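PDB 3QFE: putative dihydrodipicolinate synthase family protein from Coccidioides immitis, which belongs to the dihydrodipicolinate synthase family and folds as a parallel beta/alpha (TIM) barrel followed by a set of C-terminal helices. Local coordinates for residues Arg8-Gly13 with Pro141-Asn146; Phe59-Glu64 with Arg287-Tyr292; Val87-Thr92 with Leu96-Asp101; Asp133-Ser138 with Pro169-Val174. One frame throughout, in Å; residues are numbered along the deposited sequence.

Contact 1: residues Arg8-Gly13 with Pro141-Asn146; sequences RVPQPG and PVVIYN
The flat group that matters between Arg8-Gly13 and Pro141-Asn146 is the backbone carbonyl of Arg8, whose oxygen rests against the ring of Pro141. Arg8 O is 3.6 Å from Pro141 CB and equally far from Pro141 CG, so the oxygen straddles that side of the pyrrolidine ring in a van der Waals contact with its methylenes. Alongside it the methylenes of the two side chains approach more loosely, with Arg8 CG 4.3 Å from Pro141 CG. The Arg8 chain leaves the backbone with CG anti to N (chi1 -168°), runs straight as far as CD and then bends, which carries its guanidinium away from Pro141, to a hydrogen bond from NH2 to the carbonyl oxygen of Pro169.

The contact lies at the N-terminal end of the TIM-barrel strands: Arg8-Gly13 leads into the first strand, 13-17, and Pro141 stands at the start of the parallel strand 142-146. The leading loop therefore lies over the mouth of the barrel opposite to the one where its strands end. Here Pro10 turns its ring toward the strand, and its CG comes to 4.0 Å from Val143 CG2. The two side chains run antiparallel alongside one another and touch through this one pair of carbons. Val143 presents the methyl that lies beside its backbone N, since the other methyl, CG1, is anti to that N (chi1 -178°). Around the same proline ring are Tyr109, Val172 and Phe199 from three further strands, and Leu111 packs on Val143.

Contact 2: residues Phe59-Glu64 with Arg287-Tyr292; sequences FLLTRE and RPRKPY
Leu60 and Arg289 are the points at which the backbones of Phe59-Glu64 and Arg287-Tyr292 come closest, their CA atoms 7.3 Å apart; the first segment is passing from a short 3-10 turn toward helix 63-77, and the second is a loop. Arg289 spans the gap. Its chain is extended from CG to NE, and NH1 donates to Leu60 O over 2.9 Å. This bond is bent, with an angle of 138° at the hydrogen, and the donor stands 33° out of the carbonyl plane. NH1 also makes a salt bridge to Glu65, and NE makes one to Asp27, so two carboxylates and a carbonyl fix the rotation of the guanidinium. The Leu61 side chain crosses that of Arg289 at about a right angle, Leu61 CD2 lying 3.7 Å from Arg289 NH1.

Leu60 lies alongside the base of the arginine, its CD1 4.0 Å from Arg289 CB. The same methyl is 4.0 Å from Tyr292 CD2, and the leucine's other methyl adjoins CE2 of that ring. Tyr292 is brought round by a tight turn in which its N bonds to Arg289 O across the cis peptide before Pro291; Pro291 CD lies over one face of the tyrosine ring, toward its rim. This is a type VI turn, here set in the C-terminal helical region of the family and pressed against a strand-to-helix loop of the TIM barrel.

Contact 3: residues Val87-Thr92 with Leu96-Asp101; sequences VGAHST and LEHIND
Two hydrogen bonds join Val87-Thr92 to Leu96-Asp101. In the first, His98 ND1 donates to Val87 O over 3.1 Å, nearly straight at 164°. The oxygen lies in the plane of the imidazole, at its edge, whereas the nitrogen stands above the carbonyl plane, 55° out of it, and thus off the lone pairs. The second, from Leu96 N to Thr92 O at 2.9 Å, is an opening backbone bond of helix 92-105. Just ahead of that helix Ser91 takes the N-cap position, its OG capping a backbone N of the first turn, while its own N is bonded to Gln94 OE1.

The segments form a strand-to-helix connection of the TIM barrel: the chain leaves strand 83-86, loops over through Gly88 and Ala89, and turns back as the helix that packs outside the sheet. His98 thus ties the helix to the residue right after the strand it follows.

Van der Waals contacts fill in around these bonds. Val87 crosses Ile99 at a slant, both of its methyls lying near Ile99 CG1; Val87 CG2 is 3.8 Å from it. Val87 CB is 3.8 Å from His98 CB. Ala89 CB approaches His98 CE1 at 4.0 Å. Thr92 and Leu96 run together in the same direction; the threonine methyl CG2, anti to the backbone N (chi1 of OG1 -51°), is 4.1 Å from Leu96 CD1, and both side chains face helix 124-137.

Contact 4: residues Asp133-Ser138 with Pro169-Val174; sequences DVSCQS and PNVVGV
Asn170 reaches across to Ser135 with an outstretched side chain: with CG placed opposite its backbone N (chi1 -167°), the amide is carried to the end of helix 124-137. There ND2 donates to Ser135 O over 2.8 Å with an angle of 153°. The nitrogen lies in the carbonyl plane, on a lone pair, while the oxygen is tilted slightly from the amide plane. ND2 has a second acceptor in the carbonyl oxygen of Leu140, so one amide nitrogen joins the last turn of the helix to the linker after it. Ser138 O is also near, at 3.4 Å from ND2.

In the TIM barrel, helix 124-137 packs outside the sheet and leads into strand 142-146; strand 171-176 is the next strand along and runs parallel to it. Asn170 stands just before the latter.

Ser135 keeps OG beside its backbone N (chi1 -46°), and this turns the hydroxyl back along the helix to the carbonyl of Phe131. Val171 lies beside this serine, its CG2 3.9 Å from Ser135 CB; CG2 is the methyl beside the valine N, anti to the carbonyl carbon. Ser138, just past the helix, has a different conformation, its OG anti to N and bonded to the same Leu140 O. On the helix itself, Gln137 NE2 donates to Asp133 OD1 over 2.8 Å, one turn back, meeting the carboxylate from above its plane.

Contacts 1 and 4 lie closest, with centres 10 Å apart, and share a pair of adjacent barrel strands: 142-146 and 171-176 are joined directly, Val142 O being 2.8 Å from Val172 N. Contact 3 follows strand 83-86, two places from 142-146 in the sheet. It is about 13 Å from contact 4, centre to centre; its helix packs on helix 124-137, for instance through Ile99 CD1 and Val134 CG1, 3.7 Å apart. Contact 2 is about 26 Å from contact 1 between centres, on the other side of the chain's centre, yet it touches contact 3 through a salt bridge of Arg63 NE to Asp101 OD2 at 2.7 Å. The calcium ion, bound by Ala315 and Ser318, involves none of them.

Contact 1: residues Arg8-Gly13 with Pro141-Asn146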
loop_
_atom_site.group_PDB
_atom_site.type_symbol
_atom_site.label_atom_id
_atom_site.label_comp_id
_atom_site.label_asym_id
_atom_site.label_seq_id
_atom_site.Cartn_x
_atom_site.Cartn_y
_atom_site.Cartn_z
ATOM N N ARG A 8 12.162 -12.103 -6.081
ATOM C CA ARG A 8 11.928 -12.615 -4.737
ATOM C C ARG A 8 11.823 -11.458 -3.727
ATOM O O ARG A 8 10.953 -11.465 -2.841
ATOM C CB ARG A 8 13.092 -13.548 -4.344
ATOM C CG ARG A 8 12.845 -14.392 -3.087
ATOM C CD ARG A 8 14.085 -15.197 -2.647
ATOM N NE ARG A 8 15.126 -14.355 -2.029
ATOM C CZ ARG A 8 15.210 -14.063 -0.729
ATOM N NH1 ARG A 8 16.203 -13.298 -0.287
ATOM N NH2 ARG A 8 14.311 -14.531 0.132
ATOM N N VAL A 9 12.730 -10.492 -3.857
ATOM C CA VAL A 9 12.764 -9.325 -2.986
ATOM C C VAL A 9 12.113 -8.134 -3.706
ATOM O O VAL A 9 12.525 -7.778 -4.810
ATOM C CB VAL A 9 14.223 -8.978 -2.566
ATOM C CG1 VAL A 9 14.271 -7.625 -1.838
ATOM C CG2 VAL A 9 14.830 -10.093 -1.705
ATOM N N PRO A 10 11.100 -7.516 -3.075
ATOM C CA PRO A 10 10.257 -6.476 -3.671
ATOM C C PRO A 10 11.066 -5.281 -4.141
ATOM O O PRO A 10 11.942 -4.819 -3.406
ATOM C CB PRO A 10 9.358 -6.050 -2.508
ATOM C CG PRO A 10 9.368 -7.178 -1.593
ATOM C CD PRO A 10 10.699 -7.805 -1.691
ATOM N N GLN A 11 10.776 -4.793 -5.351
ATOM C CA GLN A 11 11.582 -3.728 -5.942
ATOM C C GLN A 11 11.310 -2.387 -5.276
ATOM O O GLN A 11 10.166 -2.007 -5.039
ATOM C CB GLN A 11 11.414 -3.633 -7.464
ATOM N N PRO A 12 12.392 -1.693 -4.909
ATOM C CA PRO A 12 12.333 -0.293 -4.574
ATOM C C PRO A 12 11.518 0.474 -5.598
ATOM O O PRO A 12 11.566 0.163 -6.782
ATOM C CB PRO A 12 13.805 0.115 -4.650
ATOM C CG PRO A 12 14.511 -1.100 -4.064
ATOM C CD PRO A 12 13.676 -2.296 -4.492
ATOM N N GLY A 13 10.766 1.461 -5.141
ATOM C CA GLY A 13 9.935 2.252 -6.031
ATOM C C GLY A 13 8.710 2.732 -5.298
ATOM O O GLY A 13 8.703 2.743 -4.066
ATOM N N PRO A 141 7.118 -14.932 -0.350
ATOM C CA PRO A 141 8.005 -14.084 0.477
ATOM C C PRO A 141 7.215 -13.095 1.364
ATOM O O PRO A 141 6.181 -12.577 0.946
ATOM C CB PRO A 141 8.851 -13.333 -0.561
ATOM C CG PRO A 141 8.768 -14.136 -1.822
ATOM C CD PRO A 141 7.457 -14.876 -1.788
ATOM N N VAL A 142 7.732 -12.819 2.553
ATOM C CA VAL A 142 6.995 -12.095 3.585
ATOM C C VAL A 142 7.538 -10.678 3.841
ATOM O O VAL A 142 8.723 -10.490 4.027
ATOM C CB VAL A 142 6.987 -12.918 4.914
ATOM C CG1 VAL A 142 6.541 -12.081 6.113
ATOM C CG2 VAL A 142 6.135 -14.183 4.751
ATOM N N VAL A 143 6.644 -9.692 3.836
ATOM C CA VAL A 143 6.992 -8.328 4.241
ATOM C C VAL A 143 6.290 -8.031 5.579
ATOM O O VAL A 143 5.059 -8.135 5.691
ATOM C CB VAL A 143 6.623 -7.267 3.154
ATOM C CG1 VAL A 143 7.043 -5.865 3.599
ATOM C CG2 VAL A 143 7.298 -7.594 1.825
ATOM N N ILE A 144 7.085 -7.678 6.582
ATOM C CA ILE A 144 6.577 -7.320 7.901
ATOM C C ILE A 144 5.791 -6.042 7.722
ATOM O O ILE A 144 6.258 -5.111 7.043
ATOM C CB ILE A 144 7.727 -7.107 8.906
ATOM C CG1 ILE A 144 8.493 -8.411 9.125
ATOM C CG2 ILE A 144 7.207 -6.565 10.240
ATOM C CD1 ILE A 144 9.893 -8.222 9.731
ATOM N N TYR A 145 4.580 -6.025 8.266
ATOM C CA TYR A 145 3.711 -4.856 8.202
ATOM C C TYR A 145 3.663 -4.300 9.602
ATOM O O TYR A 145 3.001 -4.846 10.478
ATOM C CB TYR A 145 2.318 -5.268 7.748
ATOM C CG TYR A 145 1.351 -4.162 7.329
ATOM C CD1 TYR A 145 0.134 -4.501 6.736
ATOM C CD2 TYR A 145 1.639 -2.794 7.524
ATOM C CE1 TYR A 145 -0.790 -3.529 6.346
ATOM C CE2 TYR A 145 0.721 -1.799 7.145
ATOM C CZ TYR A 145 -0.495 -2.176 6.546
ATOM O OH TYR A 145 -1.436 -1.239 6.139
ATOM N N ASN A 146 4.397 -3.222 9.821
ATOM C CA ASN A 146 4.433 -2.593 11.120
ATOM C C ASN A 146 3.400 -1.474 11.203
ATOM O O ASN A 146 3.669 -0.352 10.765
ATOM C CB ASN A 146 5.840 -2.050 11.397
ATOM C CG ASN A 146 6.123 -1.884 12.884
ATOM O OD1 ASN A 146 5.326 -2.293 13.732
ATOM N ND2 ASN A 146 7.274 -1.290 13.208
#

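Contact 2: residues Phe59-Glu64 with Arg287-Tyr292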
loop_
_atom_site.group_PDB
_atom_site.type_symbol
_atom_site.label_atom_id
_atom_site.label_comp_id
_atom_site.label_asym_id
_atom_site.label_seq_id
_atom_site.Cartn_x
_atom_site.Cartn_y
_atom_site.Cartn_z
ATOM N N PHE A 59 -10.000 -5.516 6.404
ATOM C CA PHE A 59 -10.598 -6.115 7.588
ATOM C C PHE A 59 -12.132 -6.135 7.574
ATOM O O PHE A 59 -12.736 -6.717 8.459
ATOM C CB PHE A 59 -10.071 -5.454 8.857
ATOM C CG PHE A 59 -8.863 -6.143 9.448
ATOM C CD1 PHE A 59 -8.924 -6.717 10.730
ATOM C CD2 PHE A 59 -7.652 -6.203 8.744
ATOM C CE1 PHE A 59 -7.791 -7.342 11.300
ATOM C CE2 PHE A 59 -6.522 -6.817 9.297
ATOM C CZ PHE A 59 -6.589 -7.394 10.573
ATOM N N LEU A 60 -12.740 -5.513 6.562
ATOM C CA LEU A 60 -14.196 -5.499 6.373
ATOM C C LEU A 60 -14.665 -6.539 5.338
ATOM O O LEU A 60 -15.853 -6.633 5.020
ATOM C CB LEU A 60 -14.667 -4.103 5.955
ATOM C CG LEU A 60 -14.219 -2.909 6.808
ATOM C CD1 LEU A 60 -14.933 -1.617 6.376
ATOM C CD2 LEU A 60 -14.447 -3.141 8.273
ATOM N N LEU A 61 -13.707 -7.306 4.833
ATOM C CA LEU A 61 -13.926 -8.269 3.756
ATOM C C LEU A 61 -14.077 -9.701 4.266
ATOM O O LEU A 61 -13.461 -10.093 5.268
ATOM C CB LEU A 61 -12.752 -8.238 2.776
ATOM C CG LEU A 61 -12.496 -6.910 2.058
ATOM C CD1 LEU A 61 -11.349 -7.106 1.079
ATOM C CD2 LEU A 61 -13.743 -6.354 1.352
ATOM N N THR A 62 -14.852 -10.501 3.551
ATOM C CA THR A 62 -14.867 -11.929 3.864
ATOM C C THR A 62 -13.629 -12.553 3.231
ATOM O O THR A 62 -13.029 -11.957 2.341
ATOM C CB THR A 62 -16.101 -12.615 3.291
ATOM O OG1 THR A 62 -15.977 -12.651 1.853
ATOM C CG2 THR A 62 -17.388 -11.876 3.727
ATOM N N ARG A 63 -13.272 -13.761 3.666
ATOM C CA ARG A 63 -12.131 -14.477 3.115
ATOM C C ARG A 63 -12.224 -14.609 1.588
ATOM O O ARG A 63 -11.247 -14.394 0.867
ATOM C CB ARG A 63 -12.025 -15.853 3.761
ATOM C CG ARG A 63 -11.122 -16.807 3.011
ATOM C CD ARG A 63 -11.419 -18.244 3.356
ATOM N NE ARG A 63 -10.371 -19.089 2.817
ATOM C CZ ARG A 63 -10.449 -20.412 2.646
ATOM N NH1 ARG A 63 -11.545 -21.093 2.994
ATOM N NH2 ARG A 63 -9.408 -21.058 2.141
ATOM N N GLU A 64 -13.400 -14.972 1.103
ATOM C CA GLU A 64 -13.632 -15.109 -0.327
ATOM C C GLU A 64 -13.456 -13.774 -1.092
ATOM O O GLU A 64 -12.893 -13.738 -2.195
ATOM C CB GLU A 64 -15.018 -15.697 -0.537
ATOM C CG GLU A 64 -15.375 -15.935 -1.954
ATOM C CD GLU A 64 -16.503 -16.944 -2.118
ATOM O OE1 GLU A 64 -16.831 -17.676 -1.135
ATOM O OE2 GLU A 64 -17.042 -17.006 -3.251
ATOM N N ARG A 287 -17.960 4.776 -1.418
ATOM C CA ARG A 287 -18.378 4.836 -0.023
ATOM C C ARG A 287 -17.638 3.787 0.809
ATOM O O ARG A 287 -17.316 2.721 0.324
ATOM C CB ARG A 287 -19.877 4.599 0.092
ATOM C CG ARG A 287 -20.703 5.780 -0.375
ATOM C CD ARG A 287 -22.175 5.416 -0.418
ATOM N NE ARG A 287 -22.866 6.321 -1.334
ATOM C CZ ARG A 287 -24.165 6.613 -1.289
ATOM N NH1 ARG A 287 -24.950 6.068 -0.360
ATOM N NH2 ARG A 287 -24.676 7.464 -2.174
ATOM N N PRO A 288 -17.328 4.115 2.065
ATOM C CA PRO A 288 -16.883 3.093 2.998
ATOM C C PRO A 288 -17.945 2.001 3.115
ATOM O O PRO A 288 -19.127 2.269 2.922
ATOM C CB PRO A 288 -16.766 3.840 4.332
ATOM C CG PRO A 288 -17.202 5.268 4.072
ATOM C CD PRO A 288 -17.217 5.482 2.611
ATOM N N ARG A 289 -17.533 0.775 3.412
ATOM C CA ARG A 289 -18.496 -0.309 3.521
ATOM C C ARG A 289 -19.421 -0.077 4.715
ATOM O O ARG A 289 -18.981 0.404 5.754
ATOM C CB ARG A 289 -17.790 -1.677 3.626
ATOM C CG ARG A 289 -18.530 -2.723 2.891
ATOM C CD ARG A 289 -18.098 -4.158 3.193
ATOM N NE ARG A 289 -18.753 -5.046 2.230
ATOM C CZ ARG A 289 -18.310 -6.248 1.873
ATOM N NH1 ARG A 289 -17.229 -6.777 2.428
ATOM N NH2 ARG A 289 -18.976 -6.935 0.965
ATOM N N LYS A 290 -20.700 -0.384 4.532
ATOM C CA LYS A 290 -21.692 -0.455 5.601
ATOM C C LYS A 290 -21.133 -1.101 6.860
ATOM O O LYS A 290 -20.464 -2.125 6.775
ATOM C CB LYS A 290 -22.884 -1.300 5.129
ATOM C CG LYS A 290 -24.139 -0.546 5.003
ATOM C CD LYS A 290 -25.146 -1.206 4.065
ATOM C CE LYS A 290 -25.401 -2.656 4.375
ATOM N NZ LYS A 290 -26.846 -2.941 4.178
ATOM N N PRO A 291 -21.461 -0.550 8.043
ATOM C CA PRO A 291 -22.329 0.583 8.306
ATOM C C PRO A 291 -21.609 1.926 8.385
ATOM O O PRO A 291 -22.190 2.879 8.847
ATOM C CB PRO A 291 -22.894 0.250 9.686
ATOM C CG PRO A 291 -21.726 -0.393 10.373
ATOM C CD PRO A 291 -20.981 -1.161 9.301
ATOM N N TYR A 292 -20.371 2.013 7.934
ATOM C CA TYR A 292 -19.616 3.263 8.034
ATOM C C TYR A 292 -20.115 4.383 7.102
ATOM O O TYR A 292 -20.619 4.121 6.010
ATOM C CB TYR A 292 -18.104 2.975 7.913
ATOM C CG TYR A 292 -17.700 1.967 8.965
ATOM C CD1 TYR A 292 -17.698 2.314 10.325
ATOM C CD2 TYR A 292 -17.410 0.652 8.620
ATOM C CE1 TYR A 292 -17.373 1.379 11.308
ATOM C CE2 TYR A 292 -17.085 -0.281 9.581
ATOM C CZ TYR A 292 -17.070 0.089 10.925
ATOM O OH TYR A 292 -16.753 -0.850 11.883
#

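Contact 3: residues Val87-Thr92 with Leu96-Asp101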
loop_
_atom_site.group_PDB
_atom_site.type_symbol
_atom_site.label_atom_id
_atom_site.label_comp_id
_atom_site.label_asym_id
_atom_site.label_seq_id
_atom_site.Cartn_x
_atom_site.Cartn_y
_atom_site.Cartn_z
ATOM N N VAL A 87 -2.382 -9.683 4.455
ATOM C CA VAL A 87 -2.900 -10.956 4.932
ATOM C C VAL A 87 -3.120 -10.974 6.432
ATOM O O VAL A 87 -3.420 -12.023 6.997
ATOM C CB VAL A 87 -1.953 -12.123 4.619
ATOM C CG1 VAL A 87 -1.912 -12.439 3.122
ATOM C CG2 VAL A 87 -0.545 -11.872 5.200
ATOM N N GLY A 88 -2.989 -9.825 7.082
ATOM C CA GLY A 88 -3.031 -9.776 8.543
ATOM C C GLY A 88 -4.353 -10.191 9.172
ATOM O O GLY A 88 -5.423 -9.964 8.609
ATOM N N ALA A 89 -4.262 -10.794 10.351
ATOM C CA ALA A 89 -5.411 -11.355 11.042
ATOM C C ALA A 89 -5.037 -11.543 12.481
ATOM O O ALA A 89 -3.952 -11.126 12.907
ATOM C CB ALA A 89 -5.792 -12.688 10.430
ATOM N N HIS A 90 -5.908 -12.207 13.228
ATOM C CA HIS A 90 -5.686 -12.393 14.655
ATOM C C HIS A 90 -4.880 -13.629 15.060
ATOM O O HIS A 90 -4.089 -13.566 15.997
ATOM C CB HIS A 90 -7.020 -12.312 15.392
ATOM C CG HIS A 90 -7.725 -11.017 15.156
ATOM N ND1 HIS A 90 -7.539 -9.912 15.964
ATOM C CD2 HIS A 90 -8.559 -10.625 14.160
ATOM C CE1 HIS A 90 -8.257 -8.904 15.496
ATOM N NE2 HIS A 90 -8.878 -9.309 14.399
ATOM N N SER A 91 -5.072 -14.746 14.369
ATOM C CA SER A 91 -4.295 -15.950 14.680
ATOM C C SER A 91 -3.410 -16.383 13.510
ATOM O O SER A 91 -3.627 -15.980 12.383
ATOM C CB SER A 91 -5.220 -17.095 15.078
ATOM O OG SER A 91 -6.005 -17.499 13.966
ATOM N N THR A 92 -2.423 -17.212 13.805
ATOM C CA THR A 92 -1.569 -17.834 12.803
ATOM C C THR A 92 -2.381 -18.640 11.789
ATOM O O THR A 92 -2.075 -18.639 10.598
ATOM C CB THR A 92 -0.574 -18.754 13.492
ATOM O OG1 THR A 92 0.078 -18.018 14.536
ATOM C CG2 THR A 92 0.465 -19.308 12.511
ATOM N N LEU A 96 -2.260 -17.888 7.798
ATOM C CA LEU A 96 -1.851 -18.910 6.824
ATOM C C LEU A 96 -2.913 -19.209 5.776
ATOM O O LEU A 96 -2.601 -19.418 4.607
ATOM C CB LEU A 96 -1.398 -20.195 7.518
ATOM C CG LEU A 96 -0.061 -20.009 8.222
ATOM C CD1 LEU A 96 0.262 -21.282 8.980
ATOM C CD2 LEU A 96 1.082 -19.607 7.241
ATOM N N GLU A 97 -4.174 -19.220 6.186
ATOM C CA GLU A 97 -5.262 -19.374 5.230
ATOM C C GLU A 97 -5.274 -18.207 4.210
ATOM O O GLU A 97 -5.315 -18.450 2.989
ATOM C CB GLU A 97 -6.595 -19.513 5.977
ATOM C CG GLU A 97 -7.824 -19.535 5.086
ATOM C CD GLU A 97 -9.098 -19.830 5.878
ATOM O OE1 GLU A 97 -9.783 -18.866 6.345
ATOM O OE2 GLU A 97 -9.390 -21.028 6.041
ATOM N N HIS A 98 -5.199 -16.959 4.700
ATOM C CA HIS A 98 -5.076 -15.806 3.804
ATOM C C HIS A 98 -3.869 -15.905 2.896
ATOM O O HIS A 98 -3.981 -15.653 1.689
ATOM C CB HIS A 98 -4.958 -14.501 4.578
ATOM C CG HIS A 98 -6.198 -14.120 5.312
ATOM N ND1 HIS A 98 -6.193 -13.210 6.346
ATOM C CD2 HIS A 98 -7.485 -14.516 5.159
ATOM C CE1 HIS A 98 -7.428 -13.057 6.795
ATOM N NE2 HIS A 98 -8.224 -13.857 6.108
ATOM N N ILE A 99 -2.713 -16.265 3.462
ATOM C CA ILE A 99 -1.528 -16.406 2.634
ATOM C C ILE A 99 -1.719 -17.439 1.511
ATOM O O ILE A 99 -1.462 -17.134 0.349
ATOM C CB ILE A 99 -0.263 -16.726 3.470
ATOM C CG1 ILE A 99 0.154 -15.495 4.308
ATOM C CG2 ILE A 99 0.859 -17.171 2.547
ATOM C CD1 ILE A 99 1.328 -15.775 5.306
ATOM N N ASN A 100 -2.192 -18.638 1.858
ATOM C CA ASN A 100 -2.428 -19.661 0.863
ATOM C C ASN A 100 -3.455 -19.232 -0.185
ATOM O O ASN A 100 -3.283 -19.510 -1.368
ATOM C CB ASN A 100 -2.776 -20.995 1.541
ATOM C CG ASN A 100 -1.540 -21.678 2.111
ATOM O OD1 ASN A 100 -0.559 -21.905 1.396
ATOM N ND2 ASN A 100 -1.563 -21.971 3.395
ATOM N N ASP A 101 -4.506 -18.538 0.256
ATOM C CA ASP A 101 -5.478 -17.969 -0.679
ATOM C C ASP A 101 -4.785 -16.997 -1.623
ATOM O O ASP A 101 -5.037 -17.045 -2.831
ATOM C CB ASP A 101 -6.609 -17.241 0.054
ATOM C CG ASP A 101 -7.562 -18.205 0.754
ATOM O OD1 ASP A 101 -7.468 -19.435 0.536
ATOM O OD2 ASP A 101 -8.410 -17.724 1.524
#

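Contact 4: residues Asp133-Ser138 with Pro169-Val174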
loop_
_atom_site.group_PDB
_atom_site.type_symbol
_atom_site.label_atom_id
_atom_site.label_comp_id
_atom_site.label_asym_id
_atom_site.label_seq_id
_atom_site.Cartn_x
_atom_site.Cartn_y
_atom_site.Cartn_z
ATOM N N ASP A 133 7.207 -18.679 12.561
ATOM C CA ASP A 133 6.272 -19.692 12.091
ATOM C C ASP A 133 5.664 -19.332 10.723
ATOM O O ASP A 133 5.552 -20.181 9.820
ATOM C CB ASP A 133 5.186 -19.862 13.136
ATOM C CG ASP A 133 4.419 -21.145 12.976
ATOM O OD1 ASP A 133 4.863 -22.024 12.207
ATOM O OD2 ASP A 133 3.363 -21.267 13.626
ATOM N N VAL A 134 5.314 -18.061 10.560
ATOM C CA VAL A 134 4.722 -17.613 9.332
ATOM C C VAL A 134 5.677 -17.664 8.139
ATOM O O VAL A 134 5.292 -18.194 7.092
ATOM C CB VAL A 134 4.013 -16.239 9.483
ATOM C CG1 VAL A 134 3.752 -15.624 8.122
ATOM C CG2 VAL A 134 2.701 -16.405 10.240
ATOM N N SER A 135 6.907 -17.143 8.292
ATOM C CA SER A 135 7.900 -17.130 7.185
ATOM C C SER A 135 8.186 -18.529 6.718
ATOM O O SER A 135 8.236 -18.810 5.534
ATOM C CB SER A 135 9.245 -16.550 7.610
ATOM O OG SER A 135 9.092 -15.357 8.332
ATOM N N CYS A 136 8.405 -19.392 7.689
ATOM C CA CYS A 136 8.721 -20.774 7.459
ATOM C C CYS A 136 7.599 -21.542 6.731
ATOM O O CYS A 136 7.892 -22.370 5.870
ATOM C CB CYS A 136 9.094 -21.402 8.810
ATOM S SG CYS A 136 9.045 -23.166 8.891
ATOM N N GLN A 137 6.329 -21.263 7.046
ATOM C CA GLN A 137 5.210 -21.991 6.417
ATOM C C GLN A 137 4.704 -21.360 5.122
ATOM O O GLN A 137 4.032 -22.032 4.325
ATOM C CB GLN A 137 4.048 -22.169 7.392
ATOM C CG GLN A 137 4.341 -23.091 8.580
ATOM C CD GLN A 137 3.074 -23.554 9.252
ATOM O OE1 GLN A 137 2.221 -24.188 8.632
ATOM N NE2 GLN A 137 2.934 -23.238 10.522
ATOM N N SER A 138 5.043 -20.083 4.910
ATOM C CA SER A 138 4.474 -19.302 3.829
ATOM C C SER A 138 5.075 -19.669 2.478
ATOM O O SER A 138 6.295 -19.725 2.324
ATOM C CB SER A 138 4.614 -17.793 4.072
ATOM O OG SER A 138 4.229 -17.064 2.905
ATOM N N PRO A 169 15.130 -16.140 6.052
ATOM C CA PRO A 169 15.482 -15.661 4.695
ATOM C C PRO A 169 14.264 -15.475 3.778
ATOM O O PRO A 169 14.361 -14.828 2.743
ATOM C CB PRO A 169 16.394 -16.770 4.148
ATOM C CG PRO A 169 16.780 -17.629 5.347
ATOM C CD PRO A 169 15.630 -17.505 6.311
ATOM N N ASN A 170 13.122 -16.040 4.164
ATOM C CA ASN A 170 11.882 -15.801 3.437
ATOM C C ASN A 170 11.224 -14.462 3.819
ATOM O O ASN A 170 10.193 -14.081 3.255
ATOM C CB ASN A 170 10.929 -16.985 3.637
ATOM C CG ASN A 170 9.759 -16.971 2.681
ATOM O OD1 ASN A 170 9.907 -16.645 1.499
ATOM N ND2 ASN A 170 8.586 -17.336 3.183
ATOM N N VAL A 171 11.801 -13.763 4.798
ATOM C CA VAL A 171 11.351 -12.410 5.122
ATOM C C VAL A 171 12.169 -11.482 4.262
ATOM O O VAL A 171 13.405 -11.498 4.321
ATOM C CB VAL A 171 11.505 -12.058 6.618
ATOM C CG1 VAL A 171 11.463 -10.547 6.842
ATOM C CG2 VAL A 171 10.433 -12.798 7.459
ATOM N N VAL A 172 11.479 -10.683 3.456
ATOM C CA VAL A 172 12.147 -9.868 2.447
ATOM C C VAL A 172 11.918 -8.343 2.545
ATOM O O VAL A 172 12.288 -7.608 1.632
ATOM C CB VAL A 172 11.768 -10.344 1.015
ATOM C CG1 VAL A 172 12.300 -11.760 0.765
ATOM C CG2 VAL A 172 10.261 -10.268 0.792
ATOM N N GLY A 173 11.315 -7.876 3.628
ATOM C CA GLY A 173 11.144 -6.452 3.822
ATOM C C GLY A 173 10.258 -6.106 4.997
ATOM O O GLY A 173 9.828 -6.993 5.726
ATOM N N VAL A 174 9.992 -4.812 5.170
ATOM C CA VAL A 174 9.143 -4.282 6.236
ATOM C C VAL A 174 8.472 -3.032 5.647
ATOM O O VAL A 174 9.114 -2.312 4.904
ATOM C CB VAL A 174 9.971 -3.943 7.550
ATOM C CG1 VAL A 174 11.103 -2.926 7.293
ATOM C CG2 VAL A 174 9.071 -3.410 8.653
#